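Local coordinates for protein ABC transporter permease (Klebsiella pneumoniae, PDB 5NUP) that probably removes misplaced phospholipids from the outer leaflet of the outer membrane, as a lipoprotein of the MlaA family, at residues 63-71 / 152-161; 118-129 / 142-152. All coordinates share one frame; numbering follows the deposited sequence.

Contact 1 of 2, residues 63-71 / 152-161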
loop_
_atom_site.group_PDB
_atom_site.type_symbol
_atom_site.label_atom_id
_atom_site.label_comp_id
_atom_site.label_asym_id
_atom_site.label_seq_id
_atom_site.Cartn_x
_atom_site.Cartn_y
_atom_site.Cartn_z
ATOM N N LEU F 63 -32.121 -17.678 -22.808
ATOM C CA LEU F 63 -32.648 -16.781 -23.837
ATOM C C LEU F 63 -34.094 -16.372 -23.563
ATOM O O LEU F 63 -34.579 -15.394 -24.149
ATOM C CB LEU F 63 -32.565 -17.448 -25.202
ATOM C CG LEU F 63 -31.220 -17.890 -25.783
ATOM C CD1 LEU F 63 -31.439 -18.398 -27.211
ATOM C CD2 LEU F 63 -30.218 -16.733 -25.801
ATOM N N GLU F 64 -34.785 -17.091 -22.678
ATOM C CA GLU F 64 -36.172 -16.828 -22.343
ATOM C C GLU F 64 -36.372 -16.031 -21.062
ATOM O O GLU F 64 -37.506 -15.616 -20.800
ATOM C CB GLU F 64 -36.914 -18.149 -22.205
ATOM C CG GLU F 64 -37.007 -18.876 -23.505
ATOM C CD GLU F 64 -37.856 -20.085 -23.399
ATOM O OE1 GLU F 64 -38.840 -20.029 -22.632
ATOM O OE2 GLU F 64 -37.496 -21.100 -24.035
ATOM N N GLU F 65 -35.315 -15.800 -20.253
ATOM C CA GLU F 65 -35.527 -15.143 -18.959
ATOM C C GLU F 65 -35.792 -13.640 -19.055
ATOM O O GLU F 65 -36.528 -13.119 -18.211
ATOM C CB GLU F 65 -34.367 -15.407 -17.991
ATOM C CG GLU F 65 -34.017 -16.864 -17.852
ATOM C CD GLU F 65 -34.708 -17.475 -16.648
ATOM O OE1 GLU F 65 -35.455 -16.727 -15.992
ATOM O OE2 GLU F 65 -34.538 -18.685 -16.363
ATOM N N PRO F 66 -35.272 -12.912 -20.053
ATOM C CA PRO F 66 -35.775 -11.541 -20.261
ATOM C C PRO F 66 -37.261 -11.496 -20.556
ATOM O O PRO F 66 -37.964 -10.572 -20.108
ATOM C CB PRO F 66 -34.965 -11.036 -21.459
ATOM C CG PRO F 66 -33.725 -11.841 -21.452
ATOM C CD PRO F 66 -34.024 -13.161 -20.799
ATOM N N ALA F 67 -37.767 -12.490 -21.291
ATOM C CA ALA F 67 -39.191 -12.508 -21.594
ATOM C C ALA F 67 -40.016 -12.895 -20.372
ATOM O O ALA F 67 -41.073 -12.309 -20.128
ATOM C CB ALA F 67 -39.462 -13.459 -22.757
ATOM N N VAL F 68 -39.536 -13.852 -19.575
ATOM C CA VAL F 68 -40.240 -14.222 -18.348
ATOM C C VAL F 68 -40.406 -13.017 -17.427
ATOM O O VAL F 68 -41.416 -12.898 -16.723
ATOM C CB VAL F 68 -39.527 -15.394 -17.655
ATOM C CG1 VAL F 68 -40.269 -15.806 -16.410
ATOM C CG2 VAL F 68 -39.466 -16.550 -18.599
ATOM N N MET F 69 -39.399 -12.144 -17.352
ATOM C CA MET F 69 -39.583 -10.955 -16.533
ATOM C C MET F 69 -40.617 -10.037 -17.160
ATOM O O MET F 69 -41.570 -9.619 -16.492
ATOM C CB MET F 69 -38.278 -10.198 -16.296
ATOM C CG MET F 69 -38.092 -8.942 -17.134
ATOM S SD MET F 69 -36.629 -8.038 -16.685
ATOM C CE MET F 69 -36.687 -6.783 -17.953
ATOM N N VAL F 70 -40.467 -9.738 -18.456
ATOM C CA VAL F 70 -41.328 -8.734 -19.079
ATOM C C VAL F 70 -42.793 -9.092 -18.898
ATOM O O VAL F 70 -43.642 -8.211 -18.725
ATOM C CB VAL F 70 -40.964 -8.587 -20.570
ATOM C CG1 VAL F 70 -42.143 -8.074 -21.392
ATOM C CG2 VAL F 70 -39.764 -7.682 -20.732
ATOM N N ASN F 71 -43.099 -10.379 -18.817
ATOM C CA ASN F 71 -44.480 -10.812 -18.641
ATOM C C ASN F 71 -44.883 -10.965 -17.182
ATOM O O ASN F 71 -46.058 -10.770 -16.855
ATOM C CB ASN F 71 -44.734 -12.143 -19.370
ATOM C CG ASN F 71 -44.834 -11.973 -20.875
ATOM O OD1 ASN F 71 -45.757 -11.340 -21.378
ATOM N ND2 ASN F 71 -43.899 -12.593 -21.608
ATOM N N ASP F 152 -43.430 -13.011 -27.582
ATOM C CA ASP F 152 -42.191 -12.683 -26.895
ATOM C C ASP F 152 -41.000 -12.736 -27.814
ATOM O O ASP F 152 -39.885 -12.434 -27.376
ATOM C CB ASP F 152 -41.942 -13.634 -25.704
ATOM C CG ASP F 152 -43.079 -13.605 -24.715
ATOM O OD1 ASP F 152 -43.660 -14.675 -24.411
ATOM O OD2 ASP F 152 -43.430 -12.472 -24.335
ATOM N N GLY F 153 -41.220 -13.044 -29.091
ATOM C CA GLY F 153 -40.197 -12.873 -30.098
ATOM C C GLY F 153 -40.286 -11.532 -30.804
ATOM O O GLY F 153 -39.657 -11.310 -31.847
ATOM N N LEU F 154 -41.044 -10.606 -30.222
ATOM C CA LEU F 154 -41.073 -9.239 -30.729
ATOM C C LEU F 154 -40.157 -8.300 -29.946
ATOM O O LEU F 154 -39.749 -7.270 -30.490
ATOM C CB LEU F 154 -42.515 -8.704 -30.773
ATOM C CG LEU F 154 -43.433 -9.279 -31.877
ATOM C CD1 LEU F 154 -43.873 -10.687 -31.615
ATOM C CD2 LEU F 154 -44.661 -8.428 -32.091
ATOM N N TYR F 155 -39.811 -8.620 -28.706
ATOM C CA TYR F 155 -38.867 -7.809 -27.955
ATOM C C TYR F 155 -37.649 -8.639 -27.536
ATOM O O TYR F 155 -37.733 -9.869 -27.415
ATOM C CB TYR F 155 -39.544 -7.229 -26.707
ATOM C CG TYR F 155 -40.140 -8.271 -25.781
ATOM C CD1 TYR F 155 -41.398 -8.820 -26.029
ATOM C CD2 TYR F 155 -39.442 -8.690 -24.638
ATOM C CE1 TYR F 155 -41.946 -9.753 -25.184
ATOM C CE2 TYR F 155 -39.981 -9.624 -23.785
ATOM C CZ TYR F 155 -41.241 -10.157 -24.065
ATOM O OH TYR F 155 -41.807 -11.098 -23.233
ATOM N N PRO F 156 -36.501 -8.000 -27.299
ATOM C CA PRO F 156 -35.279 -8.769 -27.006
ATOM C C PRO F 156 -35.434 -9.549 -25.698
ATOM O O PRO F 156 -36.322 -9.265 -24.888
ATOM C CB PRO F 156 -34.192 -7.684 -26.900
ATOM C CG PRO F 156 -34.948 -6.349 -26.809
ATOM C CD PRO F 156 -36.236 -6.565 -27.512
ATOM N N VAL F 157 -34.553 -10.536 -25.469
ATOM C CA VAL F 157 -33.471 -10.933 -26.377
ATOM C C VAL F 157 -33.914 -11.978 -27.365
ATOM O O VAL F 157 -33.138 -12.368 -28.227
ATOM C CB VAL F 157 -32.254 -11.470 -25.613
ATOM C CG1 VAL F 157 -31.662 -10.382 -24.731
ATOM C CG2 VAL F 157 -32.639 -12.709 -24.805
ATOM N N LEU F 158 -35.181 -12.383 -27.292
ATOM C CA LEU F 158 -35.646 -13.496 -28.105
ATOM C C LEU F 158 -35.940 -13.087 -29.531
ATOM O O LEU F 158 -35.946 -13.946 -30.413
ATOM C CB LEU F 158 -36.927 -14.055 -27.505
ATOM C CG LEU F 158 -37.193 -15.535 -27.407
ATOM C CD1 LEU F 158 -35.929 -16.327 -27.112
ATOM C CD2 LEU F 158 -38.234 -15.711 -26.317
ATOM N N SER F 159 -36.081 -11.789 -29.787
ATOM C CA SER F 159 -36.238 -11.255 -31.134
ATOM C C SER F 159 -34.916 -11.200 -31.874
ATOM O O SER F 159 -34.903 -10.895 -33.070
ATOM C CB SER F 159 -36.882 -9.846 -31.096
ATOM O OG SER F 159 -36.226 -8.935 -30.205
ATOM N N TRP F 160 -33.818 -11.493 -31.187
ATOM C CA TRP F 160 -32.495 -11.441 -31.786
ATOM C C TRP F 160 -32.142 -12.706 -32.545
ATOM O O TRP F 160 -31.128 -12.715 -33.248
ATOM C CB TRP F 160 -31.433 -11.204 -30.713
ATOM C CG TRP F 160 -31.541 -9.883 -30.036
ATOM C CD1 TRP F 160 -32.397 -8.845 -30.350
ATOM C CD2 TRP F 160 -30.725 -9.416 -28.965
ATOM N NE1 TRP F 160 -32.175 -7.780 -29.506
ATOM C CE2 TRP F 160 -31.150 -8.103 -28.653
ATOM C CE3 TRP F 160 -29.680 -9.984 -28.226
ATOM C CZ2 TRP F 160 -30.569 -7.364 -27.640
ATOM C CZ3 TRP F 160 -29.103 -9.244 -27.226
ATOM C CH2 TRP F 160 -29.546 -7.950 -26.940
ATOM N N LEU F 161 -32.925 -13.771 -32.406
ATOM C CA LEU F 161 -32.597 -15.031 -33.060
ATOM C C LEU F 161 -33.008 -14.979 -34.526
ATOM O O LEU F 161 -34.106 -14.513 -34.844
ATOM C CB LEU F 161 -33.293 -16.204 -32.356
ATOM C CG LEU F 161 -32.960 -16.603 -30.904
ATOM C CD1 LEU F 161 -31.469 -16.923 -30.735
ATOM C CD2 LEU F 161 -33.382 -15.571 -29.888
#

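Contact 2 of 2, residues 118-129 / 142-152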
loop_
_atom_site.group_PDB
_atom_site.type_symbol
_atom_site.label_atom_id
_atom_site.label_comp_id
_atom_site.label_asym_id
_atom_site.label_seq_id
_atom_site.Cartn_x
_atom_site.Cartn_y
_atom_site.Cartn_z
ATOM N N PHE F 118 -45.992 -15.000 -22.671
ATOM C CA PHE F 118 -47.154 -14.185 -22.980
ATOM C C PHE F 118 -48.418 -15.028 -23.047
ATOM O O PHE F 118 -49.508 -14.523 -22.754
ATOM C CB PHE F 118 -46.966 -13.412 -24.284
ATOM C CG PHE F 118 -47.950 -12.287 -24.440
ATOM C CD1 PHE F 118 -48.600 -12.087 -25.654
ATOM C CD2 PHE F 118 -48.244 -11.440 -23.367
ATOM C CE1 PHE F 118 -49.537 -11.059 -25.794
ATOM C CE2 PHE F 118 -49.155 -10.418 -23.499
ATOM C CZ PHE F 118 -49.799 -10.214 -24.709
ATOM N N GLY F 119 -48.299 -16.306 -23.400
ATOM C CA GLY F 119 -49.432 -17.192 -23.220
ATOM C C GLY F 119 -49.897 -17.221 -21.776
ATOM O O GLY F 119 -51.090 -17.103 -21.486
ATOM N N SER F 120 -48.949 -17.339 -20.848
ATOM C CA SER F 120 -49.278 -17.335 -19.428
ATOM C C SER F 120 -50.064 -16.096 -19.032
ATOM O O SER F 120 -51.040 -16.185 -18.281
ATOM C CB SER F 120 -48.000 -17.429 -18.603
ATOM O OG SER F 120 -48.292 -17.961 -17.333
ATOM N N THR F 121 -49.596 -14.917 -19.448
ATOM C CA THR F 121 -50.278 -13.685 -19.059
ATOM C C THR F 121 -51.627 -13.557 -19.766
ATOM O O THR F 121 -52.620 -13.153 -19.145
ATOM C CB THR F 121 -49.362 -12.481 -19.298
ATOM O OG1 THR F 121 -49.530 -11.976 -20.627
ATOM C CG2 THR F 121 -47.936 -12.905 -19.110
ATOM N N LEU F 122 -51.696 -13.942 -21.051
ATOM C CA LEU F 122 -52.992 -14.019 -21.731
ATOM C C LEU F 122 -53.935 -14.903 -20.928
ATOM O O LEU F 122 -55.059 -14.506 -20.605
ATOM C CB LEU F 122 -52.831 -14.590 -23.150
ATOM C CG LEU F 122 -52.371 -13.722 -24.331
ATOM C CD1 LEU F 122 -52.408 -14.516 -25.629
ATOM C CD2 LEU F 122 -53.160 -12.434 -24.459
ATOM N N GLY F 123 -53.454 -16.092 -20.551
ATOM C CA GLY F 123 -54.218 -16.990 -19.709
ATOM C C GLY F 123 -54.468 -16.478 -18.306
ATOM O O GLY F 123 -55.487 -16.807 -17.697
ATOM N N HIS F 124 -53.550 -15.700 -17.756
ATOM C CA HIS F 124 -53.787 -15.200 -16.413
ATOM C C HIS F 124 -54.846 -14.107 -16.400
ATOM O O HIS F 124 -55.472 -13.863 -15.359
ATOM C CB HIS F 124 -52.453 -14.754 -15.790
ATOM C CG HIS F 124 -52.592 -13.722 -14.715
ATOM N ND1 HIS F 124 -53.048 -14.021 -13.450
ATOM C CD2 HIS F 124 -52.290 -12.404 -14.699
ATOM C CE1 HIS F 124 -53.060 -12.927 -12.711
ATOM N NE2 HIS F 124 -52.599 -11.931 -13.445
ATOM N N TYR F 125 -55.092 -13.477 -17.543
ATOM C CA TYR F 125 -56.204 -12.556 -17.697
ATOM C C TYR F 125 -57.412 -13.227 -18.353
ATOM O O TYR F 125 -58.365 -12.530 -18.724
ATOM C CB TYR F 125 -55.748 -11.347 -18.525
ATOM C CG TYR F 125 -54.763 -10.468 -17.788
ATOM C CD1 TYR F 125 -53.793 -9.738 -18.483
ATOM C CD2 TYR F 125 -54.792 -10.376 -16.399
ATOM C CE1 TYR F 125 -52.890 -8.953 -17.814
ATOM C CE2 TYR F 125 -53.904 -9.576 -15.721
ATOM C CZ TYR F 125 -52.963 -8.870 -16.429
ATOM O OH TYR F 125 -52.104 -8.093 -15.703
ATOM N N GLY F 126 -57.399 -14.560 -18.482
ATOM C CA GLY F 126 -58.594 -15.315 -18.813
ATOM C C GLY F 126 -58.991 -15.426 -20.273
ATOM O O GLY F 126 -60.175 -15.653 -20.551
ATOM N N VAL F 127 -58.046 -15.334 -21.219
ATOM C CA VAL F 127 -58.422 -15.159 -22.626
ATOM C C VAL F 127 -59.077 -16.420 -23.187
ATOM O O VAL F 127 -60.158 -16.359 -23.795
ATOM C CB VAL F 127 -57.201 -14.734 -23.463
ATOM C CG1 VAL F 127 -57.523 -14.783 -24.928
ATOM C CG2 VAL F 127 -56.781 -13.328 -23.095
ATOM N N GLY F 128 -58.434 -17.560 -23.020
ATOM C CA GLY F 128 -58.999 -18.822 -23.465
ATOM C C GLY F 128 -58.151 -19.450 -24.558
ATOM O O GLY F 128 -57.703 -18.779 -25.496
ATOM N N TYR F 129 -58.021 -20.778 -24.493
ATOM C CA TYR F 129 -57.088 -21.491 -25.361
ATOM C C TYR F 129 -57.510 -21.469 -26.818
ATOM O O TYR F 129 -56.702 -21.171 -27.706
ATOM C CB TYR F 129 -56.953 -22.944 -24.921
ATOM C CG TYR F 129 -56.277 -23.194 -23.627
ATOM C CD1 TYR F 129 -54.897 -23.109 -23.524
ATOM C CD2 TYR F 129 -56.990 -23.622 -22.537
ATOM C CE1 TYR F 129 -54.256 -23.366 -22.327
ATOM C CE2 TYR F 129 -56.374 -23.893 -21.350
ATOM C CZ TYR F 129 -55.008 -23.763 -21.239
ATOM O OH TYR F 129 -54.412 -24.038 -20.029
ATOM N N THR F 142 -51.934 -24.954 -28.977
ATOM C CA THR F 142 -52.991 -23.991 -28.738
ATOM C C THR F 142 -52.679 -22.656 -29.352
ATOM O O THR F 142 -51.546 -22.221 -29.309
ATOM C CB THR F 142 -53.267 -23.824 -27.246
ATOM O OG1 THR F 142 -53.122 -25.071 -26.534
ATOM C CG2 THR F 142 -54.543 -23.123 -27.036
ATOM N N LEU F 143 -53.706 -21.998 -29.885
ATOM C CA LEU F 143 -53.528 -20.642 -30.390
ATOM C C LEU F 143 -53.201 -19.643 -29.271
ATOM O O LEU F 143 -52.636 -18.577 -29.538
ATOM C CB LEU F 143 -54.791 -20.213 -31.162
ATOM C CG LEU F 143 -54.502 -19.465 -32.476
ATOM C CD1 LEU F 143 -53.717 -20.317 -33.456
ATOM C CD2 LEU F 143 -55.777 -18.907 -33.127
ATOM N N ARG F 144 -53.536 -19.961 -28.025
ATOM C CA ARG F 144 -53.247 -19.014 -26.953
ATOM C C ARG F 144 -51.822 -19.140 -26.409
ATOM O O ARG F 144 -51.132 -18.132 -26.256
ATOM C CB ARG F 144 -54.253 -19.148 -25.793
ATOM C CG ARG F 144 -53.789 -18.410 -24.526
ATOM C CD ARG F 144 -54.630 -18.715 -23.287
ATOM N NE ARG F 144 -53.902 -19.518 -22.309
ATOM C CZ ARG F 144 -54.441 -20.011 -21.198
ATOM N NH1 ARG F 144 -55.722 -19.787 -20.908
ATOM N NH2 ARG F 144 -53.698 -20.743 -20.382
ATOM N N ASP F 145 -51.351 -20.351 -26.113
ATOM C CA ASP F 145 -50.036 -20.456 -25.472
ATOM C C ASP F 145 -48.905 -20.599 -26.485
ATOM O O ASP F 145 -48.102 -19.675 -26.634
ATOM C CB ASP F 145 -50.021 -21.613 -24.478
ATOM C CG ASP F 145 -50.844 -21.319 -23.246
ATOM O OD1 ASP F 145 -51.435 -20.216 -23.172
ATOM O OD2 ASP F 145 -50.887 -22.175 -22.345
ATOM N N GLU F 146 -48.796 -21.737 -27.159
ATOM C CA GLU F 146 -47.943 -21.770 -28.337
ATOM C C GLU F 146 -48.491 -20.730 -29.305
ATOM O O GLU F 146 -49.706 -20.560 -29.433
ATOM C CB GLU F 146 -47.931 -23.165 -28.970
ATOM C CG GLU F 146 -47.072 -24.162 -28.209
ATOM C CD GLU F 146 -47.814 -24.793 -27.036
ATOM O OE1 GLU F 146 -47.169 -25.449 -26.192
ATOM O OE2 GLU F 146 -49.039 -24.608 -26.941
ATOM N N GLY F 147 -47.627 -19.985 -29.942
ATOM C CA GLY F 147 -48.212 -18.943 -30.789
ATOM C C GLY F 147 -48.542 -17.637 -30.072
ATOM O O GLY F 147 -48.157 -16.564 -30.533
ATOM N N GLY F 148 -49.280 -17.703 -28.962
ATOM C CA GLY F 148 -49.317 -16.551 -28.078
ATOM C C GLY F 148 -47.956 -16.281 -27.459
ATOM O O GLY F 148 -47.487 -15.141 -27.432
ATOM N N ASP F 149 -47.272 -17.332 -27.002
ATOM C CA ASP F 149 -45.897 -17.148 -26.551
ATOM C C ASP F 149 -45.033 -16.541 -27.648
ATOM O O ASP F 149 -44.004 -15.930 -27.348
ATOM C CB ASP F 149 -45.258 -18.460 -26.085
ATOM C CG ASP F 149 -45.707 -18.875 -24.691
ATOM O OD1 ASP F 149 -46.661 -18.267 -24.142
ATOM O OD2 ASP F 149 -45.066 -19.790 -24.130
ATOM N N MET F 150 -45.405 -16.717 -28.919
ATOM C CA MET F 150 -44.600 -16.119 -29.975
ATOM C C MET F 150 -44.536 -14.600 -29.884
ATOM O O MET F 150 -43.620 -14.007 -30.466
ATOM C CB MET F 150 -45.103 -16.519 -31.352
ATOM C CG MET F 150 -45.152 -17.989 -31.610
ATOM S SD MET F 150 -45.748 -18.250 -33.294
ATOM C CE MET F 150 -45.359 -16.658 -34.044
ATOM N N ALA F 151 -45.469 -13.942 -29.185
ATOM C CA ALA F 151 -45.339 -12.492 -29.033
ATOM C C ALA F 151 -44.029 -12.107 -28.353
ATOM O O ALA F 151 -43.506 -11.017 -28.606
ATOM C CB ALA F 151 -46.540 -11.908 -28.262
ATOM N N ASP F 152 -43.430 -13.011 -27.582
ATOM C CA ASP F 152 -42.191 -12.683 -26.895
ATOM C C ASP F 152 -41.000 -12.736 -27.814
ATOM O O ASP F 152 -39.885 -12.434 -27.376
ATOM C CB ASP F 152 -41.942 -13.634 -25.704
ATOM C CG ASP F 152 -43.079 -13.605 -24.715
ATOM O OD1 ASP F 152 -43.660 -14.675 -24.411
ATOM O OD2 ASP F 152 -43.430 -12.472 -24.335
#

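Contact 1 of 2, residues 63-71 / 152-161
Pro66 and Val157 meet at the middle of this contact, with Pro66 CG resting 3.6 Å from Val157 CG2. On one flank Leu63 takes two leucines of the 152-161 loop: its CB lies near Leu158 CD1. At its tip, Leu63 CD1 touches Leu161 CD1 at 3.8 Å. On the other flank Val70 approaches Tyr155 from the opposite direction and meets its ring obliquely, Val70 CG1 lying 3.5 Å from Tyr155 CZ. Tyr155 holds its CG between its backbone N and carbonyl carbon (chi1 57°), which swings the ring against the helix and brings Tyr155 OH to within 3.4 Å of Ala67 CB.

Polar groups gather beyond Ala67. Asn71 ND2 donates to Asp152 OD2 at 2.8 Å; the bond is fairly straight (161°), lying in the amide plane but reaching the oxygen from above the carboxylate plane. The same OD2 accepts from Tyr155 OH, though the modelled length is doubtfully short, while Arg117 forms a salt bridge with Asp152 OD1. One helix face, spelled by Pro66, Ala67 and Val70, thus packs on the irregular loop leading into helix 163-180, a helix-on-loop junction within the mainly helical MlaA fold.

Contact 2 of 2, residues 118-129 / 142-152
Helix 118-124 begins and ends against the 142-152 loop: Phe118 and Gly119 meet carboxylates at its first turn, and past its Schellman C-terminus, where Gly126 has positive phi, Tyr129 meets Arg144. At the start, Phe118 N donates to Asp152 OD1 at 2.9 Å, on the syn side of the carboxylate. Gly119 N donates to Asp149 OD1 at 2.7 Å, nearly in line with the C-O bond. Two acidic groups therefore face the amide end of the helix, whose dipole would probably help stabilise their charge; Arg117 also balances Asp152, and Tyr155 holds its other oxygen. Phe118 CG is trans to its backbone N (chi1 -164°), which sets the ring beside Ala151 CB and turns its edge to Gly148 O.

Farther along, the bare backbone of Gly119 brings its CA within 4.0 Å of Asp145 CA. Arg144 extends alongside the helix toward its C-terminal end and, bending at chi3 (110°), lays its guanidinium between two surfaces. Gly123 CA sits over one face, 3.4 Å from Arg144 CZ. The Tyr129 ring covers the other in a stacked cation-pi contact, planes 26° apart, with Arg144 CZ 3.9 Å from the Tyr129 ring centroid. Arg144 NE, in the guanidinium plane, forms a salt bridge with Asp145 OD1 at 2.7 Å, which limits rotation of the group. Arg144 N makes a weak bond to Tyr129 O.

In sequence, the hairpin of strands 133-135 and 139-141 separates the segments. Helix 194-209 lies against the Tyr129, Thr142 and Asp145 end: Phe203 meets the Tyr129 ring edge-to-face, His206 bonds Asp145 OD2, and Tyr202 bonds Thr142 OG1.

Contact 2 is nested in the chain loop that contact 1 closes, and their centres lie about 15 Å apart. Asp152 belongs to both, one carboxylate oxygen serving helix 65-74 and the other helix 118-124. The two helices also touch directly, through Asn71 against Phe118 and Thr121. Both contacts are partly buried and both use the long loop between strand 139-141 and helix 163-180, but at successive stretches. Contact 1 is chiefly apolar, with one aromatic ring and its polar group at one end; contact 2 depends on carboxylates at a helix start and a stacked arginine, and has helix 194-209 beside it where contact 1 has helices 78-93 and 163-180.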